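Cell wall binding protein cwp8 (Peptoclostridium difficile, PDB 5J6Q) probably attaches to the cell wall of this bacterium through CWB2 modules as a component of its S-layer, presenting further domains at the cell surface. Local coordinates at residues Glu28-Lys31 with Asn35-Asp38; Tyr41-Lys44 with Asn49-Asn52; Asn58-Leu63 with Val180-Ala185; Gly77-Val80 with Val85-Tyr88; Val128-Ala133 with Asn138-Asn143. One frame throughout, in Å; residues are numbered along the deposited sequence.

Contact 1 (Glu28-Lys31 with Asn35-Asp38)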
loop_
_atom_site.group_PDB
_atom_site.type_symbol
_atom_site.label_atom_id
_atom_site.label_comp_id
_atom_site.label_asym_id
_atom_site.label_seq_id
_atom_site.Cartn_x
_atom_site.Cartn_y
_atom_site.Cartn_z
ATOM N N GLU A 28 -8.687 -42.194 28.814
ATOM C CA GLU A 28 -9.598 -43.182 29.357
ATOM C C GLU A 28 -8.775 -44.322 29.982
ATOM O O GLU A 28 -9.240 -45.011 30.877
ATOM C CB GLU A 28 -10.535 -43.628 28.239
ATOM C CG GLU A 28 -11.310 -42.421 27.729
ATOM C CD GLU A 28 -12.248 -42.739 26.586
ATOM O OE1 GLU A 28 -11.761 -43.031 25.467
ATOM O OE2 GLU A 28 -13.470 -42.682 26.812
ATOM N N ASP A 29 -7.532 -44.497 29.524
ATOM C CA ASP A 29 -6.616 -45.513 30.066
ATOM C C ASP A 29 -5.177 -44.960 29.996
ATOM O O ASP A 29 -4.811 -44.360 28.994
ATOM C CB ASP A 29 -6.751 -46.826 29.259
ATOM C CG ASP A 29 -6.169 -48.058 29.934
ATOM O OD1 ASP A 29 -6.770 -49.135 29.809
ATOM O OD2 ASP A 29 -5.103 -47.945 30.574
ATOM N N THR A 30 -4.376 -45.133 31.048
ATOM C CA THR A 30 -3.032 -44.596 31.033
ATOM C C THR A 30 -2.054 -45.645 31.522
ATOM O O THR A 30 -2.358 -46.416 32.443
ATOM C CB THR A 30 -2.948 -43.287 31.862
ATOM O OG1 THR A 30 -2.966 -43.575 33.272
ATOM C CG2 THR A 30 -4.071 -42.326 31.524
ATOM N N LYS A 31 -0.876 -45.699 30.891
ATOM C CA LYS A 31 0.107 -46.678 31.305
ATOM C C LYS A 31 1.492 -46.080 31.415
ATOM O O LYS A 31 2.322 -46.628 32.128
ATOM C CB LYS A 31 0.084 -47.844 30.320
ATOM C CG LYS A 31 -0.902 -48.900 30.772
ATOM C CD LYS A 31 -0.777 -50.156 29.970
ATOM C CE LYS A 31 -2.141 -50.719 29.657
ATOM N N ASN A 35 -2.666 -39.634 34.333
ATOM C CA ASN A 35 -3.728 -40.146 35.177
ATOM C C ASN A 35 -4.972 -40.278 34.381
ATOM O O ASN A 35 -5.229 -39.477 33.495
ATOM C CB ASN A 35 -3.924 -39.266 36.358
ATOM C CG ASN A 35 -2.826 -39.510 37.330
ATOM O OD1 ASN A 35 -2.599 -40.667 37.718
ATOM N ND2 ASN A 35 -2.031 -38.513 37.689
ATOM N N VAL A 36 -5.734 -41.322 34.641
ATOM C CA VAL A 36 -6.971 -41.509 33.895
ATOM C C VAL A 36 -7.835 -40.245 34.108
ATOM O O VAL A 36 -7.908 -39.725 35.213
ATOM C CB VAL A 36 -7.736 -42.788 34.342
ATOM C CG1 VAL A 36 -9.058 -42.892 33.591
ATOM C CG2 VAL A 36 -6.890 -44.035 34.076
ATOM N N ASN A 37 -8.460 -39.780 33.026
ATOM C CA ASN A 37 -9.229 -38.522 33.007
ATOM C C ASN A 37 -8.369 -37.250 32.950
ATOM O O ASN A 37 -8.948 -36.165 32.897
ATOM C CB ASN A 37 -10.175 -38.370 34.190
ATOM C CG ASN A 37 -11.564 -38.437 33.674
ATOM O OD1 ASN A 37 -12.225 -37.403 33.577
ATOM N ND2 ASN A 37 -12.040 -39.614 33.238
ATOM N N ASP A 38 -7.011 -37.352 32.994
ATOM C CA ASP A 38 -6.191 -36.151 32.835
ATOM C C ASP A 38 -6.552 -35.566 31.461
ATOM O O ASP A 38 -6.902 -36.375 30.547
ATOM C CB ASP A 38 -4.712 -36.539 32.809
ATOM C CG ASP A 38 -4.059 -36.503 34.154
ATOM O OD1 ASP A 38 -4.778 -36.282 35.161
ATOM O OD2 ASP A 38 -2.828 -36.701 34.215
#
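V36 and T30 carry most of the apolar packing between 28-31 and 35-38. The two methyls of V36 lie alongside the other segment, touching it at different residues. CG1, anti to the backbone N (chi1 177°), rests on the peptide that follows E28, 3.4 Å from E28 O, while V36 CG2 lies 4.0 Å from the T30 hydroxyl, OG1. T30 points toward the turn, and its CG2 sits 3.6 Å from N35 C, against the peptide joining N35 to V36. No hydrogen bond crosses between the segments.

The part of the loop that V36 belongs to is a type II beta turn, N35 to D38, within the long connection between helix 13-24 and strand 41-45. Two bonds close the turn on itself, and the backbones of N37 and D38 also bond to F27. D38 N donates to N35 O at 2.8 Å, and N35 N donates to D38 OD2 at 2.9 Å, meeting that oxygen from above the carboxylate plane, so backbone and side chain of D38 both hold the first residue of the turn.

Polar groups of 28-31 look to other partners: T30 OG1 bonds with A34 O, and E28 OE1 accepts from V85 N on strand 84-86.

Contact 2 (Tyr41-Lys44 with Asn49-Asn52); sequences YDIK and NLTN
First torsions bring I43 and L50 together: at I43 the torsion to CG1 (chi1 -52°) sets that branch beside the backbone N and leaves CG2 anti to it, and at L50 (chi1 -167°) CG takes the anti place. The result is an oblique crossing with I43 CG2 4.0 Å from L50 CD2. One hydrogen bond crosses the contact, from L50 N to I43 O, 3.0 Å long and fairly straight at 162°, the donor tilted a little from the carbonyl plane. L50 CB comes within 3.5 Å of I43 O.

K44 and N49 form an antiparallel non-hydrogen-bonded pair whose side chains diverge, although K44 CG still passes 3.8 Å from N49 N. Beyond CG the lysine chain bends back along its own strand, bringing K44 NZ to 3.4 Å from D42 OD2 in a long, weak salt bridge.

This is the tight return of strand 41-45 into strand 48-49, the edge of the five-stranded sheet, just ahead of helix 53-61. L23 of helix 13-24 also packs on I43, and V19 of that helix on L50. The contact thus splits its chemistry: methyls turn inward beneath the helices, while the charged pair keeps to the more open side of the strand.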
loop_
_atom_site.group_PDB
_atom_site.type_symbol
_atom_site.label_atom_id
_atom_site.label_comp_id
_atom_site.label_asym_id
_atom_site.label_seq_id
_atom_site.Cartn_x
_atom_site.Cartn_y
_atom_site.Cartn_z
ATOM N N TYR A 41 -4.889 -32.364 26.211
ATOM C CA TYR A 41 -4.243 -31.158 25.712
ATOM C C TYR A 41 -3.841 -30.334 26.887
ATOM O O TYR A 41 -4.600 -30.213 27.867
ATOM C CB TYR A 41 -5.133 -30.357 24.763
ATOM C CG TYR A 41 -5.374 -31.159 23.507
ATOM C CD1 TYR A 41 -6.613 -31.721 23.251
ATOM C CD2 TYR A 41 -4.344 -31.382 22.595
ATOM C CE1 TYR A 41 -6.835 -32.494 22.106
ATOM C CE2 TYR A 41 -4.547 -32.151 21.450
ATOM C CZ TYR A 41 -5.793 -32.706 21.214
ATOM O OH TYR A 41 -5.981 -33.468 20.085
ATOM N N ASP A 42 -2.604 -29.806 26.818
ATOM C CA ASP A 42 -2.074 -28.959 27.840
ATOM C C ASP A 42 -2.368 -27.533 27.272
ATOM O O ASP A 42 -1.804 -27.093 26.249
ATOM C CB ASP A 42 -0.557 -29.268 28.046
ATOM C CG ASP A 42 0.061 -28.263 28.983
ATOM O OD1 ASP A 42 -0.680 -27.449 29.510
ATOM O OD2 ASP A 42 1.322 -28.289 29.179
ATOM N N ILE A 43 -3.284 -26.823 27.909
ATOM C CA ILE A 43 -3.652 -25.553 27.359
ATOM C C ILE A 43 -3.456 -24.378 28.344
ATOM O O ILE A 43 -3.889 -24.448 29.473
ATOM C CB ILE A 43 -5.070 -25.590 26.972
ATOM C CG1 ILE A 43 -5.328 -26.841 26.047
ATOM C CG2 ILE A 43 -5.453 -24.292 26.349
ATOM C CD1 ILE A 43 -6.666 -26.719 25.272
ATOM N N LYS A 44 -2.835 -23.308 27.861
ATOM C CA LYS A 44 -2.553 -22.185 28.722
ATOM C C LYS A 44 -2.832 -20.907 28.066
ATOM O O LYS A 44 -2.903 -20.800 26.855
ATOM C CB LYS A 44 -1.056 -22.222 29.098
ATOM C CG LYS A 44 -0.718 -23.372 29.950
ATOM C CD LYS A 44 0.667 -23.835 29.640
ATOM C CE LYS A 44 1.471 -24.034 30.864
ATOM N NZ LYS A 44 1.734 -25.453 31.018
ATOM N N ASN A 49 -2.181 -22.224 33.285
ATOM C CA ASN A 49 -3.149 -23.310 33.033
ATOM C C ASN A 49 -4.614 -22.802 32.857
ATOM O O ASN A 49 -5.089 -22.045 33.666
ATOM C CB ASN A 49 -3.107 -24.301 34.140
ATOM C CG ASN A 49 -4.107 -25.441 33.839
ATOM O OD1 ASN A 49 -3.842 -26.299 32.965
ATOM N ND2 ASN A 49 -5.272 -25.501 34.535
ATOM N N LEU A 50 -5.267 -23.167 31.801
ATOM C CA LEU A 50 -6.644 -22.708 31.557
ATOM C C LEU A 50 -7.669 -23.498 32.431
ATOM O O LEU A 50 -7.815 -24.688 32.256
ATOM C CB LEU A 50 -7.001 -22.861 30.081
ATOM C CG LEU A 50 -8.294 -22.111 29.665
ATOM C CD1 LEU A 50 -8.362 -20.638 30.160
ATOM C CD2 LEU A 50 -8.231 -22.069 28.126
ATOM N N THR A 51 -8.353 -22.827 33.346
ATOM C CA THR A 51 -9.315 -23.505 34.213
ATOM C C THR A 51 -10.502 -24.022 33.257
ATOM O O THR A 51 -10.834 -25.175 33.390
ATOM C CB THR A 51 -9.914 -22.578 35.252
ATOM O OG1 THR A 51 -8.850 -21.975 36.009
ATOM C CG2 THR A 51 -10.905 -23.400 36.201
ATOM N N ASN A 52 -11.048 -23.214 32.307
ATOM C CA ASN A 52 -12.153 -23.802 31.393
ATOM C C ASN A 52 -12.346 -22.812 30.268
ATOM O O ASN A 52 -11.671 -21.777 30.333
ATOM C CB ASN A 52 -13.457 -24.061 32.255
ATOM C CG ASN A 52 -13.978 -22.811 33.003
ATOM O OD1 ASN A 52 -13.981 -21.720 32.478
ATOM N ND2 ASN A 52 -14.471 -22.868 34.226
#

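Contact 3 (Asn58-Leu63 with Val180-Ala185); sequences NKINSL and VTVKNA
L63, V182 and N184 supply most of the buried surface where the end of helix 53-61 meets strand 178-183. L63, just past the helix, points toward the strand and lays CD1 on its backbone, 3.8 Å from V182 O; the same methyl is 4.2 Å from V182 CG1.

V182 faces the helix with CG1, which I60 covers at about a right angle, I60 CG1 standing 3.9 Å away. L15 of helix 13-24 and L69 of strand 68-75 also pack on V182, placing the contact in the layer between helices and sheet.

N184 closes the far end. With CG anti to the backbone N (chi1 173°), its amide reaches across to the chain just after the helix, and N184 ND2 donates to L63 O at 3.0 Å. The N-H points almost straight at the oxygen (171°), which lies in the amide plane, yet the donor stands above the carbonyl plane.

Apolar packing therefore seats the helix on the sheet, while a single directed bond ties the chain leaving the helix to the residue that follows strand 178-183.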
loop_
_atom_site.group_PDB
_atom_site.type_symbol
_atom_site.label_atom_id
_atom_site.label_comp_id
_atom_site.label_asym_id
_atom_site.label_seq_id
_atom_site.Cartn_x
_atom_site.Cartn_y
_atom_site.Cartn_z
ATOM N N ASN A 58 -13.211 -14.789 29.220
ATOM C CA ASN A 58 -13.096 -13.589 30.041
ATOM C C ASN A 58 -11.723 -12.903 29.827
ATOM O O ASN A 58 -11.654 -11.685 30.003
ATOM C CB ASN A 58 -13.218 -13.892 31.574
ATOM C CG ASN A 58 -14.625 -14.377 32.016
ATOM O OD1 ASN A 58 -14.738 -15.102 33.023
ATOM N ND2 ASN A 58 -15.692 -13.984 31.382
ATOM N N LYS A 59 -10.640 -13.661 29.604
ATOM C CA LYS A 59 -9.327 -13.035 29.458
ATOM C C LYS A 59 -9.301 -12.305 28.153
ATOM O O LYS A 59 -8.849 -11.156 28.105
ATOM C CB LYS A 59 -8.193 -14.104 29.587
ATOM C CG LYS A 59 -8.006 -14.501 31.126
ATOM C CD LYS A 59 -6.751 -15.413 31.377
ATOM C CE LYS A 59 -6.708 -15.789 32.864
ATOM N NZ LYS A 59 -5.581 -16.713 33.123
ATOM N N ILE A 60 -9.827 -12.934 27.098
ATOM C CA ILE A 60 -9.906 -12.281 25.810
ATOM C C ILE A 60 -10.727 -10.986 25.900
ATOM O O ILE A 60 -10.335 -9.974 25.283
ATOM C CB ILE A 60 -10.533 -13.255 24.765
ATOM C CG1 ILE A 60 -9.517 -14.338 24.306
ATOM C CG2 ILE A 60 -11.014 -12.440 23.553
ATOM C CD1 ILE A 60 -10.241 -15.460 23.458
ATOM N N ASN A 61 -11.855 -10.989 26.671
ATOM C CA ASN A 61 -12.718 -9.798 26.784
ATOM C C ASN A 61 -12.127 -8.729 27.632
ATOM O O ASN A 61 -12.460 -7.566 27.443
ATOM C CB ASN A 61 -14.050 -10.152 27.353
ATOM C CG ASN A 61 -14.877 -10.915 26.328
ATOM O OD1 ASN A 61 -15.959 -11.406 26.670
ATOM N ND2 ASN A 61 -14.426 -11.060 25.084
ATOM N N SER A 62 -11.214 -9.065 28.521
ATOM C CA SER A 62 -10.686 -7.999 29.389
ATOM C C SER A 62 -9.485 -7.285 28.686
ATOM O O SER A 62 -8.860 -6.367 29.233
ATOM C CB SER A 62 -10.228 -8.636 30.682
ATOM O OG SER A 62 -9.002 -9.301 30.407
ATOM N N LEU A 63 -9.188 -7.704 27.469
ATOM C CA LEU A 63 -8.080 -7.089 26.744
ATOM C C LEU A 63 -8.391 -5.624 26.298
ATOM O O LEU A 63 -9.408 -5.404 25.619
ATOM C CB LEU A 63 -7.796 -7.917 25.503
ATOM C CG LEU A 63 -7.072 -9.177 25.739
ATOM C CD1 LEU A 63 -6.949 -9.865 24.357
ATOM C CD2 LEU A 63 -5.647 -8.915 26.388
ATOM N N VAL A 180 -1.647 -19.231 19.606
ATOM C CA VAL A 180 -2.565 -18.400 18.927
ATOM C C VAL A 180 -2.518 -17.110 19.688
ATOM O O VAL A 180 -2.719 -17.070 20.925
ATOM C CB VAL A 180 -3.993 -19.027 18.956
ATOM C CG1 VAL A 180 -4.981 -18.116 18.239
ATOM C CG2 VAL A 180 -3.974 -20.443 18.351
ATOM N N THR A 181 -2.312 -16.057 18.995
ATOM C CA THR A 181 -2.216 -14.782 19.686
ATOM C C THR A 181 -3.474 -14.154 19.480
ATOM O O THR A 181 -3.966 -14.235 18.351
ATOM C CB THR A 181 -1.039 -13.979 19.079
ATOM O OG1 THR A 181 0.140 -14.807 19.239
ATOM C CG2 THR A 181 -0.886 -12.616 19.716
ATOM N N VAL A 182 -4.055 -13.554 20.534
ATOM C CA VAL A 182 -5.350 -12.904 20.390
ATOM C C VAL A 182 -5.142 -11.461 20.675
ATOM O O VAL A 182 -4.582 -11.153 21.740
ATOM C CB VAL A 182 -6.457 -13.499 21.347
ATOM C CG1 VAL A 182 -7.699 -12.647 21.260
ATOM C CG2 VAL A 182 -6.809 -14.943 20.937
ATOM N N LYS A 183 -5.607 -10.562 19.742
ATOM C CA LYS A 183 -5.367 -9.129 19.888
ATOM C C LYS A 183 -6.595 -8.305 19.826
ATOM O O LYS A 183 -7.435 -8.526 18.945
ATOM C CB LYS A 183 -4.468 -8.566 18.731
ATOM C CG LYS A 183 -3.229 -9.335 18.384
ATOM C CD LYS A 183 -2.374 -8.477 17.380
ATOM C CE LYS A 183 -1.063 -9.123 16.977
ATOM N NZ LYS A 183 -0.424 -8.441 15.784
ATOM N N ASN A 184 -6.736 -7.341 20.731
ATOM C CA ASN A 184 -7.878 -6.472 20.554
ATOM C C ASN A 184 -7.378 -5.351 19.564
ATOM O O ASN A 184 -6.800 -4.340 19.953
ATOM C CB ASN A 184 -8.331 -5.941 21.854
ATOM C CG ASN A 184 -9.401 -4.900 21.753
ATOM O OD1 ASN A 184 -9.747 -4.446 20.662
ATOM N ND2 ASN A 184 -9.976 -4.441 22.872
ATOM N N ALA A 185 -7.615 -5.582 18.279
ATOM C CA ALA A 185 -7.170 -4.687 17.202
ATOM C C ALA A 185 -7.819 -5.120 15.923
ATOM O O ALA A 185 -8.409 -6.211 15.873
ATOM C CB ALA A 185 -5.652 -4.760 17.043
#

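Contact 4 (Gly77-Val80 with Val85-Tyr88); sequences GHQV and VVDY
Q79 NE2 donates to Y88 O at 2.8 Å, reaching past the paired strands to the residue beyond them. The bond is well directed: Y88 O lies in the amide plane of Q79, and the N-H arrives in the carbonyl plane on a lone pair. On the way the side chain crosses V86 obliquely, with Q79 CG 3.7 Å from V86 CG2. An extended run beyond CG (chi2 175°) carries the amide past that methyl. V86 CG2 also sits above one face of the Y88 ring, offset toward its rim, and so lies between the glutamine chain and the aromatic ring.

The backbones of Q79 and V86 form an antiparallel hydrogen-bonded pair, in which V86 N donates to Q79 O at 2.8 Å and Q79 N to V86 O at 3.1 Å. Next to it, V80 and V85 make a non-hydrogen-bonded pair on the opposite face. Two CA-H...O contacts add to the ladder, from H78 CA to V86 O and from V85 CA to Q79 O. H78 CB touches V85 CG2 at 4.2 Å.

Past the ladder D87 points away from G77-V80, and its carboxylate accepts from K31 N and A32 N of the loop between helix 13-24 and strand 41-45. The whole is a short two-stranded beta hairpin, strands 79-81 and 84-86, extended at its open end by a side-chain bond to the backbone.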
loop_
_atom_site.group_PDB
_atom_site.type_symbol
_atom_site.label_atom_id
_atom_site.label_comp_id
_atom_site.label_asym_id
_atom_site.label_seq_id
_atom_site.Cartn_x
_atom_site.Cartn_y
_atom_site.Cartn_z
ATOM N N GLY A 77 0.500 -36.167 23.600
ATOM C CA GLY A 77 0.654 -37.444 22.941
ATOM C C GLY A 77 -0.439 -38.429 23.328
ATOM O O GLY A 77 -0.453 -38.975 24.434
ATOM N N HIS A 78 -1.343 -38.669 22.416
ATOM C CA HIS A 78 -2.411 -39.617 22.697
ATOM C C HIS A 78 -2.750 -40.432 21.468
ATOM O O HIS A 78 -2.422 -40.044 20.339
ATOM C CB HIS A 78 -3.702 -38.851 23.125
ATOM C CG HIS A 78 -4.168 -37.923 22.056
ATOM N ND1 HIS A 78 -5.356 -38.101 21.384
ATOM C CD2 HIS A 78 -3.584 -36.818 21.512
ATOM C CE1 HIS A 78 -5.470 -37.153 20.461
ATOM N NE2 HIS A 78 -4.420 -36.366 20.519
ATOM N N GLN A 79 -3.404 -41.563 21.693
ATOM C CA GLN A 79 -3.912 -42.323 20.550
ATOM C C GLN A 79 -5.164 -43.113 20.950
ATOM O O GLN A 79 -5.466 -43.210 22.131
ATOM C CB GLN A 79 -2.835 -43.281 20.006
ATOM C CG GLN A 79 -2.932 -44.685 20.567
ATOM C CD GLN A 79 -1.907 -45.565 19.889
ATOM O OE1 GLN A 79 -1.988 -45.813 18.687
ATOM N NE2 GLN A 79 -0.903 -45.999 20.634
ATOM N N VAL A 80 -5.884 -43.665 19.974
ATOM C CA VAL A 80 -7.050 -44.492 20.261
ATOM C C VAL A 80 -6.707 -45.970 20.034
ATOM O O VAL A 80 -6.369 -46.356 18.917
ATOM C CB VAL A 80 -8.253 -44.107 19.367
ATOM C CG1 VAL A 80 -9.472 -44.949 19.742
ATOM C CG2 VAL A 80 -8.570 -42.622 19.505
ATOM N N VAL A 85 -9.032 -43.470 24.489
ATOM C CA VAL A 85 -7.849 -42.630 24.226
ATOM C C VAL A 85 -6.863 -42.982 25.295
ATOM O O VAL A 85 -7.244 -43.117 26.475
ATOM C CB VAL A 85 -8.148 -41.118 24.219
ATOM C CG1 VAL A 85 -9.482 -40.619 23.683
ATOM C CG2 VAL A 85 -7.228 -40.143 25.003
ATOM N N VAL A 86 -5.599 -43.169 24.900
ATOM C CA VAL A 86 -4.568 -43.553 25.867
ATOM C C VAL A 86 -3.341 -42.682 25.758
ATOM O O VAL A 86 -3.145 -41.979 24.771
ATOM C CB VAL A 86 -4.151 -45.031 25.588
ATOM C CG1 VAL A 86 -5.316 -45.995 25.850
ATOM C CG2 VAL A 86 -3.664 -45.144 24.142
ATOM N N ASP A 87 -2.504 -42.758 26.762
ATOM C CA ASP A 87 -1.253 -42.004 26.780
ATOM C C ASP A 87 -0.069 -42.896 26.238
ATOM O O ASP A 87 1.081 -42.451 26.258
ATOM C CB ASP A 87 -0.922 -41.669 28.232
ATOM C CG ASP A 87 -0.690 -42.940 29.028
ATOM O OD1 ASP A 87 -1.237 -44.014 28.627
ATOM O OD2 ASP A 87 0.034 -42.885 30.047
ATOM N N TYR A 88 -0.361 -44.120 25.758
ATOM C CA TYR A 88 0.763 -44.996 25.448
ATOM C C TYR A 88 0.787 -45.606 24.101
ATOM O O TYR A 88 -0.212 -45.643 23.366
ATOM C CB TYR A 88 0.855 -46.128 26.511
ATOM C CG TYR A 88 -0.259 -47.154 26.446
ATOM C CD1 TYR A 88 -0.108 -48.332 25.721
ATOM C CD2 TYR A 88 -1.458 -46.948 27.108
ATOM C CE1 TYR A 88 -1.128 -49.273 25.656
ATOM C CE2 TYR A 88 -2.488 -47.881 27.046
ATOM C CZ TYR A 88 -2.321 -49.041 26.320
ATOM O OH TYR A 88 -3.350 -49.944 26.258
#

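Contact 5 (Val128-Ala133 with Asn138-Asn143)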
loop_
_atom_site.group_PDB
_atom_site.type_symbol
_atom_site.label_atom_id
_atom_site.label_comp_id
_atom_site.label_asym_id
_atom_site.label_seq_id
_atom_site.Cartn_x
_atom_site.Cartn_y
_atom_site.Cartn_z
ATOM N N VAL A 128 16.986 -63.814 19.996
ATOM C CA VAL A 128 17.966 -63.658 21.065
ATOM C C VAL A 128 17.433 -64.426 22.290
ATOM O O VAL A 128 16.249 -64.314 22.639
ATOM C CB VAL A 128 18.184 -62.170 21.432
ATOM C CG1 VAL A 128 19.240 -62.040 22.533
ATOM C CG2 VAL A 128 18.595 -61.373 20.205
ATOM N N GLU A 129 18.290 -65.195 22.919
ATOM C CA GLU A 129 17.949 -65.992 24.077
ATOM C C GLU A 129 18.304 -65.222 25.324
ATOM O O GLU A 129 19.394 -64.651 25.389
ATOM C CB GLU A 129 18.722 -67.318 24.040
ATOM C CG GLU A 129 18.450 -68.216 25.232
ATOM C CD GLU A 129 19.509 -69.291 25.376
ATOM O OE1 GLU A 129 20.670 -68.942 25.661
ATOM O OE2 GLU A 129 19.178 -70.475 25.187
ATOM N N VAL A 130 17.398 -65.190 26.306
ATOM C CA VAL A 130 17.672 -64.466 27.548
ATOM C C VAL A 130 17.463 -65.395 28.740
ATOM O O VAL A 130 16.444 -66.071 28.825
ATOM C CB VAL A 130 16.776 -63.205 27.664
ATOM C CG1 VAL A 130 17.159 -62.397 28.900
ATOM C CG2 VAL A 130 16.907 -62.341 26.414
ATOM N N LYS A 131 18.431 -65.419 29.656
ATOM C CA LYS A 131 18.411 -66.266 30.842
ATOM C C LYS A 131 19.275 -65.618 31.914
ATOM O O LYS A 131 19.747 -64.501 31.706
ATOM C CB LYS A 131 18.962 -67.661 30.496
ATOM C CG LYS A 131 20.439 -67.634 30.107
ATOM C CD LYS A 131 20.863 -68.943 29.454
ATOM C CE LYS A 131 22.220 -68.824 28.802
ATOM N NZ LYS A 131 23.271 -68.486 29.792
ATOM N N ARG A 132 19.494 -66.291 33.052
ATOM C CA ARG A 132 20.337 -65.694 34.082
ATOM C C ARG A 132 21.792 -66.151 33.944
ATOM O O ARG A 132 22.056 -67.205 33.372
ATOM C CB ARG A 132 19.803 -66.051 35.468
ATOM C CG ARG A 132 20.503 -65.285 36.578
ATOM C CD ARG A 132 19.565 -65.025 37.739
ATOM N NE ARG A 132 18.729 -66.190 38.018
ATOM C CZ ARG A 132 18.173 -66.425 39.197
ATOM N NH1 ARG A 132 18.357 -65.582 40.203
ATOM N NH2 ARG A 132 17.429 -67.507 39.383
ATOM N N ALA A 133 22.730 -65.359 34.472
ATOM C CA ALA A 133 24.154 -65.670 34.403
ATOM C C ALA A 133 24.583 -66.774 35.371
ATOM O O ALA A 133 25.518 -67.510 35.066
ATOM C CB ALA A 133 24.958 -64.412 34.693
ATOM N N ASN A 138 15.329 -69.970 33.452
ATOM C CA ASN A 138 14.291 -69.003 33.099
ATOM C C ASN A 138 14.683 -68.397 31.768
ATOM O O ASN A 138 14.973 -67.209 31.654
ATOM C CB ASN A 138 14.159 -67.955 34.206
ATOM C CG ASN A 138 14.038 -68.597 35.570
ATOM O OD1 ASN A 138 14.627 -68.108 36.538
ATOM N ND2 ASN A 138 13.303 -69.708 35.730
ATOM N N VAL A 139 14.686 -69.259 30.755
ATOM C CA VAL A 139 15.099 -68.928 29.398
ATOM C C VAL A 139 13.948 -68.551 28.487
ATOM O O VAL A 139 12.954 -69.271 28.406
ATOM C CB VAL A 139 15.847 -70.148 28.812
ATOM C CG1 VAL A 139 16.411 -69.811 27.440
ATOM C CG2 VAL A 139 16.962 -70.594 29.748
ATOM N N ILE A 140 14.092 -67.423 27.792
ATOM C CA ILE A 140 13.088 -66.970 26.852
ATOM C C ILE A 140 13.763 -66.624 25.532
ATOM O O ILE A 140 14.934 -66.247 25.502
ATOM C CB ILE A 140 12.323 -65.735 27.401
ATOM C CG1 ILE A 140 13.281 -64.541 27.573
ATOM C CG2 ILE A 140 11.656 -66.074 28.730
ATOM C CD1 ILE A 140 12.553 -63.236 27.871
ATOM N N THR A 141 13.042 -66.785 24.438
ATOM C CA THR A 141 13.559 -66.392 23.153
ATOM C C THR A 141 12.701 -65.236 22.610
ATOM O O THR A 141 11.519 -65.404 22.306
ATOM C CB THR A 141 13.598 -67.593 22.194
ATOM O OG1 THR A 141 14.026 -67.119 20.918
ATOM C CG2 THR A 141 12.246 -68.284 22.062
ATOM N N LEU A 142 13.296 -64.061 22.528
ATOM C CA LEU A 142 12.631 -62.909 21.968
ATOM C C LEU A 142 12.878 -62.821 20.460
ATOM O O LEU A 142 13.985 -63.097 19.996
ATOM C CB LEU A 142 13.160 -61.645 22.676
ATOM C CG LEU A 142 12.874 -61.636 24.176
ATOM C CD1 LEU A 142 13.285 -60.316 24.794
ATOM C CD2 LEU A 142 11.391 -61.891 24.374
ATOM N N ASN A 143 11.851 -62.481 19.691
ATOM C CA ASN A 143 12.013 -62.304 18.254
ATOM C C ASN A 143 11.912 -60.823 17.888
ATOM O O ASN A 143 11.290 -60.057 18.621
ATOM C CB ASN A 143 10.921 -63.059 17.489
ATOM C CG ASN A 143 10.994 -64.556 17.644
ATOM O OD1 ASN A 143 10.431 -65.089 18.593
ATOM N ND2 ASN A 143 11.637 -65.310 16.735
#
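V130 and I140 form the close-packed middle of this hairpin, V130 CB lying 3.7 Å from I140 CG1. I140 CG1 occupies the position between backbone N and carbonyl carbon (chi1 64°), which turns it onto the neighbouring valine. L142 and V128 share this face and continue it beneath helix 96-111, where I99 touches both. Four backbone bonds pin the strands, among them V130 N to I140 O at 2.8 Å and L142 N to V128 O at 3.0 Å.

The other face is more open. V139 lies exposed across E129 and K131: its CG1 meets E129 CG at 3.4 Å and its CG2 meets K131 CB at 3.6 Å, so the stems of two charged residues cover its methyls. Toward the turn the pairing slackens; R132 and N138 run side by side with R132 NH2 4.0 Å from N138 OD1, too far for a hydrogen bond.

Backbone bonding and aliphatic groups, buried at V128, V130 and L142, thus hold the hairpin, while charged side chains, only partly exposed, lend their aliphatic stems to the more open face.

In the fold
Contacts 2 and 3 share the five-stranded sheet and the helices over it: both pack aliphatic side chains in the layer between sheet and helices and add one crossing hydrogen bond each, made by backbone in contact 2 and by an asparagine amide in contact 3. Contact 1 lies at the surface, with no crossing hydrogen bond, but it is joined to contact 4, about 9 Å away between centres, through E28 with V85 and K31 with D87. Contacts 4 and 5 are both beta hairpins bound chiefly by backbone ladders. Contact 5 stands apart, about 60 Å from contact 3 between centres, in a three-stranded sheet with its own helix 96-111.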